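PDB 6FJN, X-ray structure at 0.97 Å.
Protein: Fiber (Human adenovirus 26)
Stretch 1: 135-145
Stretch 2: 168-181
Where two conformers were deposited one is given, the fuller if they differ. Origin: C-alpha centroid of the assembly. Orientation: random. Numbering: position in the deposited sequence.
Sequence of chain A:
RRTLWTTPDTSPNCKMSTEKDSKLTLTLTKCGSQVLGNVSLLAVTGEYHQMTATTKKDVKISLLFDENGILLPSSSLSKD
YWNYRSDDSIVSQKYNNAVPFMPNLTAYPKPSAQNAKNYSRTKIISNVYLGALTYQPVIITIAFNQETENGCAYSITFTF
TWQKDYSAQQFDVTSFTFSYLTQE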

ATOM      1  N   TYR A 135     -15.143   7.644 -10.257  1.00  8.82           N
ATOM      2  CA  TYR A 135     -15.869   8.760  -9.717  1.00  9.51           C
ATOM      3  C   TYR A 135     -16.715   8.403  -8.502  1.00  9.28           C
ATOM      4  O   TYR A 135     -17.517   9.232  -8.050  1.00 10.22           O
ATOM      5  CB  TYR A 135     -16.736   9.396 -10.839  1.00 10.22           C
ATOM      6  CG  TYR A 135     -17.741   8.463 -11.464  1.00 10.00           C
ATOM      7  CD1 TYR A 135     -17.381   7.685 -12.589  1.00 10.00           C
ATOM      8  CD2 TYR A 135     -19.028   8.349 -10.983  1.00 10.14           C
ATOM      9  CE1 TYR A 135     -18.288   6.804 -13.157  1.00 10.25           C
ATOM     10  CE2 TYR A 135     -19.949   7.518 -11.571  1.00 10.28           C
ATOM     11  CZ  TYR A 135     -19.561   6.720 -12.673  1.00 10.09           C
ATOM     12  OH  TYR A 135     -20.510   5.886 -13.220  1.00 10.89           O
ATOM     13  N   GLN A 136     -16.532   7.212  -7.937  1.00  8.52           N
ATOM     14  CA  GLN A 136     -17.316   6.749  -6.803  1.00  8.32           C
ATOM     15  C   GLN A 136     -16.450   6.366  -5.615  1.00  7.83           C
ATOM     16  O   GLN A 136     -16.428   5.234  -5.164  1.00  7.55           O
ATOM     17  CB  GLN A 136     -18.203   5.581  -7.194  1.00  8.25           C
ATOM     18  CG  GLN A 136     -19.191   6.003  -8.302  1.00  8.77           C
ATOM     19  CD  GLN A 136     -20.350   5.051  -8.508  1.00  8.77           C
ATOM     20  OE1 GLN A 136     -20.204   3.791  -8.317  1.00  9.79           O
ATOM     21  NE2 GLN A 136     -21.473   5.557  -8.819  1.00  8.69           N
ATOM     22  N   PRO A 137     -15.761   7.351  -5.017  1.00  8.55           N
ATOM     23  CA  PRO A 137     -14.957   7.054  -3.843  1.00  8.25           C
ATOM     24  C   PRO A 137     -15.790   6.652  -2.636  1.00  8.14           C
ATOM     25  O   PRO A 137     -16.924   7.136  -2.403  1.00  9.15           O
ATOM     26  CB  PRO A 137     -14.281   8.363  -3.550  1.00  9.52           C
ATOM     27  CG  PRO A 137     -15.202   9.421  -4.116  1.00 10.36           C
ATOM     28  CD  PRO A 137     -15.771   8.782  -5.356  1.00  9.91           C
ATOM     29  N   VAL A 138     -15.213   5.778  -1.843  1.00  7.28           N
ATOM     30  CA  VAL A 138     -15.713   5.325  -0.558  1.00  7.14           C
ATOM     31  C   VAL A 138     -14.527   5.377   0.372  1.00  6.42           C
ATOM     32  O   VAL A 138     -13.460   4.821   0.056  1.00  6.85           O
ATOM     33  CB  VAL A 138     -16.271   3.908  -0.670  1.00  7.32           C
ATOM     34  CG1 VAL A 138     -16.588   3.323   0.708  1.00  7.64           C
ATOM     35  CG2 VAL A 138     -17.497   3.848  -1.555  1.00  7.89           C
ATOM     36  N   ILE A 139     -14.691   5.910   1.571  0.50  6.42           N
ATOM     37  CA  ILE A 139     -13.575   6.011   2.507  0.50  6.32           C
ATOM     38  C   ILE A 139     -13.509   4.652   3.193  0.50  5.85           C
ATOM     39  O   ILE A 139     -14.547   4.107   3.622  0.50  5.92           O
ATOM     40  CB  ILE A 139     -13.825   7.146   3.513  0.50  7.07           C
ATOM     41  CG1 ILE A 139     -14.183   8.463   2.791  0.50  7.93           C
ATOM     42  CG2 ILE A 139     -12.655   7.327   4.429  0.50  6.96           C
ATOM     43  CD1 ILE A 139     -14.774   9.479   3.740  0.50  8.79           C
ATOM     44  N   ILE A 140     -12.328   4.106   3.236  1.00  5.66           N
ATOM     45  CA  ILE A 140     -12.072   2.928   4.065  1.00  5.72           C
ATOM     46  C   ILE A 140     -11.273   3.380   5.288  1.00  5.44           C
ATOM     47  O   ILE A 140     -10.264   4.086   5.162  1.00  5.87           O
ATOM     48  CB  ILE A 140     -11.344   1.812   3.311  1.00  6.05           C
ATOM     49  CG1 ILE A 140     -11.266   0.555   4.167  1.00  6.50           C
ATOM     50  CG2 ILE A 140      -9.991   2.208   2.732  1.00  6.44           C
ATOM     51  CD1 ILE A 140     -10.693  -0.661   3.461  1.00  6.86           C
ATOM     52  N   THR A 141     -11.742   2.965   6.472  1.00  5.46           N
ATOM     53  CA  THR A 141     -11.009   3.182   7.717  1.00  5.71           C
ATOM     54  C   THR A 141     -10.716   1.813   8.300  1.00  5.48           C
ATOM     55  O   THR A 141     -11.686   1.062   8.621  1.00  6.05           O
ATOM     56  CB  THR A 141     -11.815   3.984   8.728  1.00  6.25           C
ATOM     57  OG1 THR A 141     -12.148   5.265   8.172  1.00  6.48           O
ATOM     58  CG2 THR A 141     -10.993   4.223   9.985  1.00  6.71           C
ATOM     59  N   ILE A 142      -9.458   1.461   8.444  1.00  5.33           N
ATOM     60  CA  ILE A 142      -9.047   0.224   9.108  1.00  5.76           C
ATOM     61  C   ILE A 142      -8.547   0.609  10.478  1.00  6.05           C
ATOM     62  O   ILE A 142      -7.689   1.482  10.585  1.00  6.69           O
ATOM     63  CB  ILE A 142      -7.992  -0.536   8.330  1.00  6.06           C
ATOM     64  CG1 ILE A 142      -8.414  -0.690   6.863  1.00  6.72           C
ATOM     65  CG2 ILE A 142      -7.745  -1.883   8.988  1.00  6.79           C
ATOM     66  CD1 ILE A 142      -7.424  -1.420   5.987  1.00  7.54           C
ATOM     67  N   ALA A 143      -9.059  -0.036  11.534  1.00  6.20           N
ATOM     68  CA  ALA A 143      -8.655   0.283  12.894  1.00  6.59           C
ATOM     69  C   ALA A 143      -8.168  -0.939  13.595  1.00  6.52           C
ATOM     70  O   ALA A 143      -8.789  -2.010  13.500  1.00  6.76           O
ATOM     71  CB  ALA A 143      -9.800   0.922  13.686  1.00  7.14           C
ATOM     72  N   PHE A 144      -7.085  -0.786  14.360  1.00  6.90           N
ATOM     73  CA  PHE A 144      -6.443  -1.890  15.053  1.00  7.34           C
ATOM     74  C   PHE A 144      -6.607  -1.768  16.551  1.00  7.54           C
ATOM     75  O   PHE A 144      -6.226  -0.753  17.157  1.00  8.01           O
ATOM     76  CB  PHE A 144      -4.945  -1.905  14.707  1.00  7.81           C
ATOM     77  CG  PHE A 144      -4.720  -2.059  13.219  1.00  8.03           C
ATOM     78  CD1 PHE A 144      -4.954  -3.266  12.583  1.00  8.34           C
ATOM     79  CD2 PHE A 144      -4.325  -1.002  12.440  1.00 10.13           C
ATOM     80  CE1 PHE A 144      -4.833  -3.412  11.228  1.00  9.03           C
ATOM     81  CE2 PHE A 144      -4.186  -1.143  11.051  1.00 10.31           C
ATOM     82  CZ  PHE A 144      -4.462  -2.357  10.474  1.00  9.89           C
ATOM     83  N   ASN A 145      -7.150  -2.840  17.154  1.00  7.71           N
ATOM     84  CA  ASN A 145      -7.267  -2.986  18.610  1.00  8.59           C
ATOM     85  C   ASN A 145      -8.101  -1.920  19.291  1.00  9.15           C
ATOM     86  O   ASN A 145      -7.943  -1.665  20.466  1.00 10.66           O
ATOM     87  CB  ASN A 145      -5.900  -3.132  19.289  1.00  8.95           C
ATOM     88  CG  ASN A 145      -5.122  -4.324  18.819  1.00  8.72           C
ATOM     89  OD1 ASN A 145      -3.837  -4.294  18.916  1.00 10.23           O
ATOM     90  ND2 ASN A 145      -5.743  -5.346  18.347  1.00  8.11           N
TER
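Stretch 2, residues 168-181: AQQFDVTSFTFSYL

Stretch 2 runs alongside stretch 1 in the same N-to-C sense. It begins as an extended but irregular segment, residues 168-175, and continues as a β-strand from Phe176 to Leu181; Ala168 departs from the extended conformation, with phi/psi of 69/12°. The strand lies over strand 137-144 of stretch 1 with an angle of 15° between their directions (signed crossing angle -15°) and a closest approach of the axes of 9.8 Å. This spacing is that of two layers packed through their side chains, and no backbone hydrogen bond joins the stretches. The register advances in steps of two residues along most of its length: the CA of Val138 lies 8.0 Å from the CA of Val173, the CA of Ile140 8.7 Å from that of Phe176, the CA of Ile142 8.9 Å from that of Phe178, and the CA of Phe144 8.5 Å from that of Tyr180. On stretch 2 the first step spans three residues, Val173 to Phe176, where the loop passes into the strand. The alternation of a β-strand directs the CB atoms of Val138, Ile140, Ile142 and Phe144 toward stretch 2, and those of Phe176, Phe178 and Tyr180 toward stretch 1, whereas Thr141, Thr177 and Ser179 point away. The contact buries 458 Å², both sides summed.

Polar contact across the stretches is confined to one pair of glutamines. The carboxamides of Gln136 and Gln169 meet head to head in a reciprocal pair of hydrogen bonds: Gln169 NE2 donates to Gln136 OE1 at 2.9 Å, with an N-H...O angle of 161°, and Gln136 NE2 donates to Gln169 OE1, also at 2.9 Å, with an angle of 149°. Each amide thus serves as donor and acceptor at once.

Aliphatic packing begins loosely, with Val138 CG2 4.5 Å from Val173 CG1. Further along, methyl groups meet aromatic faces. Ile140 CG2 sits almost exactly on the normal of the Phe176 ring, 4.1 Å from its centroid and 4° off axis, while Ile140 CD1 is 4.1 Å from Phe176 CD2. Ile142, in the m, t rotamer, bridges two rings through the end of its side chain: its CD1 approaches the edge of the Phe176 ring, 3.9 Å from Phe176 CE2, and covers a face of the Phe178 ring, 3.7 Å from that ring's centroid and 3.6 Å from Phe178 CD1.

Aromatic contacts close the interface around Phe144, which has the largest area covered by the other stretch, 71 Å². Tyr180 CB lies over one face of its ring, 3.9 Å from the centroid, forming a CH-pi contact. The rings of Phe144 and Tyr180 form an oblique pair, with centroids 4.8 Å apart and planes inclined at 36°; their closest atoms, Phe144 CE1 and Tyr180 CD2, are 3.4 Å apart. Phe178 adjoins the edge of the Phe144 ring, its CD2 4.2 Å from Phe144 CZ.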

ATOM      1  N   ALA A 168     -29.542   2.469  -5.945  1.00 15.87           N
ATOM      2  CA  ALA A 168     -29.755   1.565  -7.067  1.00 15.99           C
ATOM      3  C   ALA A 168     -28.486   0.882  -7.516  1.00 14.96           C
ATOM      4  O   ALA A 168     -28.501   0.311  -8.628  1.00 18.42           O
ATOM      5  CB  ALA A 168     -30.398   2.247  -8.253  1.00 17.14           C
ATOM      6  N   GLN A 169     -27.405   0.960  -6.758  1.00 12.52           N
ATOM      7  CA  GLN A 169     -26.202   0.170  -7.021  1.00 11.40           C
ATOM      8  C   GLN A 169     -26.030  -0.886  -5.957  1.00 11.04           C
ATOM      9  O   GLN A 169     -26.506  -0.782  -4.807  1.00 11.43           O
ATOM     10  CB  GLN A 169     -24.976   1.092  -7.111  1.00 10.53           C
ATOM     11  CG  GLN A 169     -25.036   2.038  -8.284  1.00 11.07           C
ATOM     12  CD  GLN A 169     -23.803   2.895  -8.360  1.00 10.65           C
ATOM     13  OE1 GLN A 169     -23.896   4.156  -8.137  1.00 12.18           O
ATOM     14  NE2 GLN A 169     -22.704   2.328  -8.679  1.00  9.96           N
ATOM     15  N   GLN A 170     -25.227  -1.882  -6.311  1.00 10.90           N
ATOM     16  CA  GLN A 170     -24.794  -2.934  -5.418  1.00 10.99           C
ATOM     17  C   GLN A 170     -23.526  -2.486  -4.722  1.00 10.00           C
ATOM     18  O   GLN A 170     -22.570  -2.032  -5.392  1.00 10.47           O
ATOM     19  CB  GLN A 170     -24.521  -4.190  -6.241  1.00 12.01           C
ATOM     20  CG  GLN A 170     -24.035  -5.383  -5.438  1.00 13.09           C
ATOM     21  CD  GLN A 170     -23.958  -6.621  -6.296  1.00 14.92           C
ATOM     22  OE1 GLN A 170     -24.129  -6.577  -7.546  1.00 18.30           O
ATOM     23  NE2 GLN A 170     -23.685  -7.763  -5.673  1.00 16.03           N
ATOM     24  N   PHE A 171     -23.451  -2.619  -3.402  1.00  9.27           N
ATOM     25  CA  PHE A 171     -22.194  -2.319  -2.722  1.00  8.50           C
ATOM     26  C   PHE A 171     -21.145  -3.328  -3.138  1.00  7.82           C
ATOM     27  O   PHE A 171     -21.299  -4.543  -2.919  1.00  8.38           O
ATOM     28  CB  PHE A 171     -22.371  -2.296  -1.216  1.00  8.51           C
ATOM     29  CG  PHE A 171     -21.132  -1.839  -0.502  1.00  8.22           C
ATOM     30  CD1 PHE A 171     -20.069  -2.713  -0.293  1.00  8.02           C
ATOM     31  CD2 PHE A 171     -21.014  -0.541  -0.039  1.00  8.54           C
ATOM     32  CE1 PHE A 171     -18.927  -2.311   0.313  1.00  7.97           C
ATOM     33  CE2 PHE A 171     -19.838  -0.124   0.600  1.00  8.78           C
ATOM     34  CZ  PHE A 171     -18.797  -1.032   0.765  1.00  8.03           C
ATOM     35  N   ASP A 172     -20.049  -2.838  -3.692  1.00  7.21           N
ATOM     36  CA  ASP A 172     -18.907  -3.668  -4.065  1.00  7.24           C
ATOM     37  C   ASP A 172     -17.764  -2.680  -4.221  1.00  6.63           C
ATOM     38  O   ASP A 172     -17.980  -1.582  -4.777  1.00  7.41           O
ATOM     39  CB  ASP A 172     -19.147  -4.389  -5.381  1.00  8.26           C
ATOM     40  CG  ASP A 172     -18.086  -5.464  -5.662  1.00  8.55           C
ATOM     41  OD1 ASP A 172     -17.315  -5.763  -4.802  1.00  9.72           O
ATOM     42  OD2 ASP A 172     -18.118  -6.035  -6.784  1.00 11.04           O
ATOM     43  N   VAL A 173     -16.596  -2.977  -3.696  1.00  6.40           N
ATOM     44  CA  VAL A 173     -15.473  -2.035  -3.744  1.00  6.14           C
ATOM     45  C   VAL A 173     -14.222  -2.668  -4.263  1.00  6.06           C
ATOM     46  O   VAL A 173     -14.019  -3.901  -4.187  1.00  6.87           O
ATOM     47  CB  VAL A 173     -15.222  -1.377  -2.365  1.00  6.48           C
ATOM     48  CG1 VAL A 173     -16.324  -0.427  -1.992  1.00  6.94           C
ATOM     49  CG2 VAL A 173     -14.960  -2.423  -1.277  1.00  6.58           C
ATOM     50  N   THR A 174     -13.353  -1.838  -4.817  1.00  5.98           N
ATOM     51  CA  THR A 174     -12.020  -2.248  -5.213  1.00  5.94           C
ATOM     52  C   THR A 174     -11.226  -2.773  -4.027  1.00  6.05           C
ATOM     53  O   THR A 174     -11.547  -2.539  -2.862  1.00  6.95           O
ATOM     54  CB  THR A 174     -11.296  -1.065  -5.888  1.00  5.85           C
ATOM     55  OG1 THR A 174     -11.331   0.078  -5.030  1.00  5.89           O
ATOM     56  CG2 THR A 174     -11.937  -0.726  -7.204  1.00  6.40           C
ATOM     57  N   SER A 175     -10.157  -3.515  -4.355  1.00  5.91           N
ATOM     58  CA  SER A 175      -9.285  -4.100  -3.343  1.00  6.18           C
ATOM     59  C   SER A 175      -8.353  -3.069  -2.745  1.00  5.81           C
ATOM     60  O   SER A 175      -7.866  -2.164  -3.453  1.00  6.47           O
ATOM     61  CB  SER A 175      -8.473  -5.230  -3.950  1.00  6.85           C
ATOM     62  OG  SER A 175      -9.270  -6.360  -4.274  1.00  7.89           O
ATOM     63  N   PHE A 176      -8.027  -3.252  -1.471  1.00  5.70           N
ATOM     64  CA  PHE A 176      -7.158  -2.328  -0.753  1.00  5.88           C
ATOM     65  C   PHE A 176      -6.052  -3.074  -0.031  1.00  5.59           C
ATOM     66  O   PHE A 176      -6.325  -4.024   0.740  1.00  6.19           O
ATOM     67  CB  PHE A 176      -7.985  -1.534   0.261  1.00  6.24           C
ATOM     68  CG  PHE A 176      -7.192  -0.430   0.928  1.00  6.66           C
ATOM     69  CD1 PHE A 176      -6.813   0.683   0.226  1.00  7.46           C
ATOM     70  CD2 PHE A 176      -6.820  -0.528   2.272  1.00  6.98           C
ATOM     71  CE1 PHE A 176      -6.105   1.676   0.816  1.00  8.45           C
ATOM     72  CE2 PHE A 176      -6.087   0.464   2.890  1.00  7.78           C
ATOM     73  CZ  PHE A 176      -5.710   1.561   2.147  1.00  8.20           C
ATOM     74  N   THR A 177      -4.821  -2.660  -0.272  1.00  6.06           N
ATOM     75  CA  THR A 177      -3.640  -3.231   0.352  1.00  6.73           C
ATOM     76  C   THR A 177      -3.219  -2.371   1.525  1.00  6.05           C
ATOM     77  O   THR A 177      -3.272  -1.115   1.461  1.00  6.22           O
ATOM     78  CB  THR A 177      -2.519  -3.356  -0.653  1.00  8.15           C
ATOM     79  OG1 THR A 177      -2.939  -4.384  -1.593  1.00 11.16           O
ATOM     80  CG2 THR A 177      -1.204  -3.762  -0.111  1.00  9.07           C
ATOM     81  N   PHE A 178      -2.761  -3.013   2.593  1.00  6.21           N
ATOM     82  CA  PHE A 178      -2.341  -2.306   3.796  1.00  6.46           C
ATOM     83  C   PHE A 178      -1.352  -3.142   4.555  1.00  6.41           C
ATOM     84  O   PHE A 178      -1.118  -4.333   4.192  1.00  7.05           O
ATOM     85  CB  PHE A 178      -3.564  -1.959   4.663  1.00  6.54           C
ATOM     86  CG  PHE A 178      -4.327  -3.143   5.176  1.00  6.62           C
ATOM     87  CD1 PHE A 178      -5.252  -3.798   4.385  1.00  6.74           C
ATOM     88  CD2 PHE A 178      -4.137  -3.594   6.472  1.00  7.00           C
ATOM     89  CE1 PHE A 178      -5.975  -4.873   4.876  1.00  7.23           C
ATOM     90  CE2 PHE A 178      -4.842  -4.687   6.965  1.00  7.54           C
ATOM     91  CZ  PHE A 178      -5.787  -5.321   6.151  1.00  7.39           C
ATOM     92  N   SER A 179      -0.741  -2.611   5.595  1.00  6.59           N
ATOM     93  CA  SER A 179       0.063  -3.426   6.483  1.00  7.22           C
ATOM     94  C   SER A 179      -0.099  -2.944   7.902  1.00  7.09           C
ATOM     95  O   SER A 179      -0.624  -1.827   8.142  1.00  7.49           O
ATOM     96  CB  SER A 179       1.543  -3.425   6.105  1.00  8.06           C
ATOM     97  OG  SER A 179       2.171  -2.200   6.458  1.00  8.48           O
ATOM     98  N   TYR A 180       0.327  -3.762   8.858  1.00  7.34           N
ATOM     99  CA  TYR A 180       0.367  -3.369  10.260  1.00  7.82           C
ATOM    100  C   TYR A 180       1.386  -4.150  10.988  1.00  8.29           C
ATOM    101  O   TYR A 180       1.776  -5.257  10.595  1.00  8.48           O
ATOM    102  CB  TYR A 180      -1.041  -3.506  10.930  1.00  7.68           C
ATOM    103  CG  TYR A 180      -1.595  -4.929  10.882  1.00  7.55           C
ATOM    104  CD1 TYR A 180      -1.351  -5.817  11.949  1.00  7.94           C
ATOM    105  CD2 TYR A 180      -2.374  -5.369   9.845  1.00  7.19           C
ATOM    106  CE1 TYR A 180      -1.881  -7.083  11.939  1.00  7.81           C
ATOM    107  CE2 TYR A 180      -2.919  -6.653   9.830  1.00  7.31           C
ATOM    108  CZ  TYR A 180      -2.670  -7.503  10.889  1.00  7.37           C
ATOM    109  OH  TYR A 180      -3.203  -8.767  10.787  1.00  7.93           O
ATOM    110  N   LEU A 181       1.838  -3.580  12.106  1.00  9.27           N
ATOM    111  CA  LEU A 181       2.806  -4.216  12.978  1.00 10.10           C
ATOM    112  C   LEU A 181       2.145  -5.317  13.779  1.00  9.87           C
ATOM    113  O   LEU A 181       1.054  -5.154  14.264  1.00  9.61           O
ATOM    114  CB  LEU A 181       3.407  -3.190  13.942  1.00 11.16           C
ATOM    115  CG  LEU A 181       4.446  -2.236  13.357  1.00 13.01           C
ATOM    116  CD1 LEU A 181       4.129  -1.516  12.075  1.00 13.49           C
ATOM    117  CD2 LEU A 181       4.867  -1.249  14.455  1.00 14.27           C
TER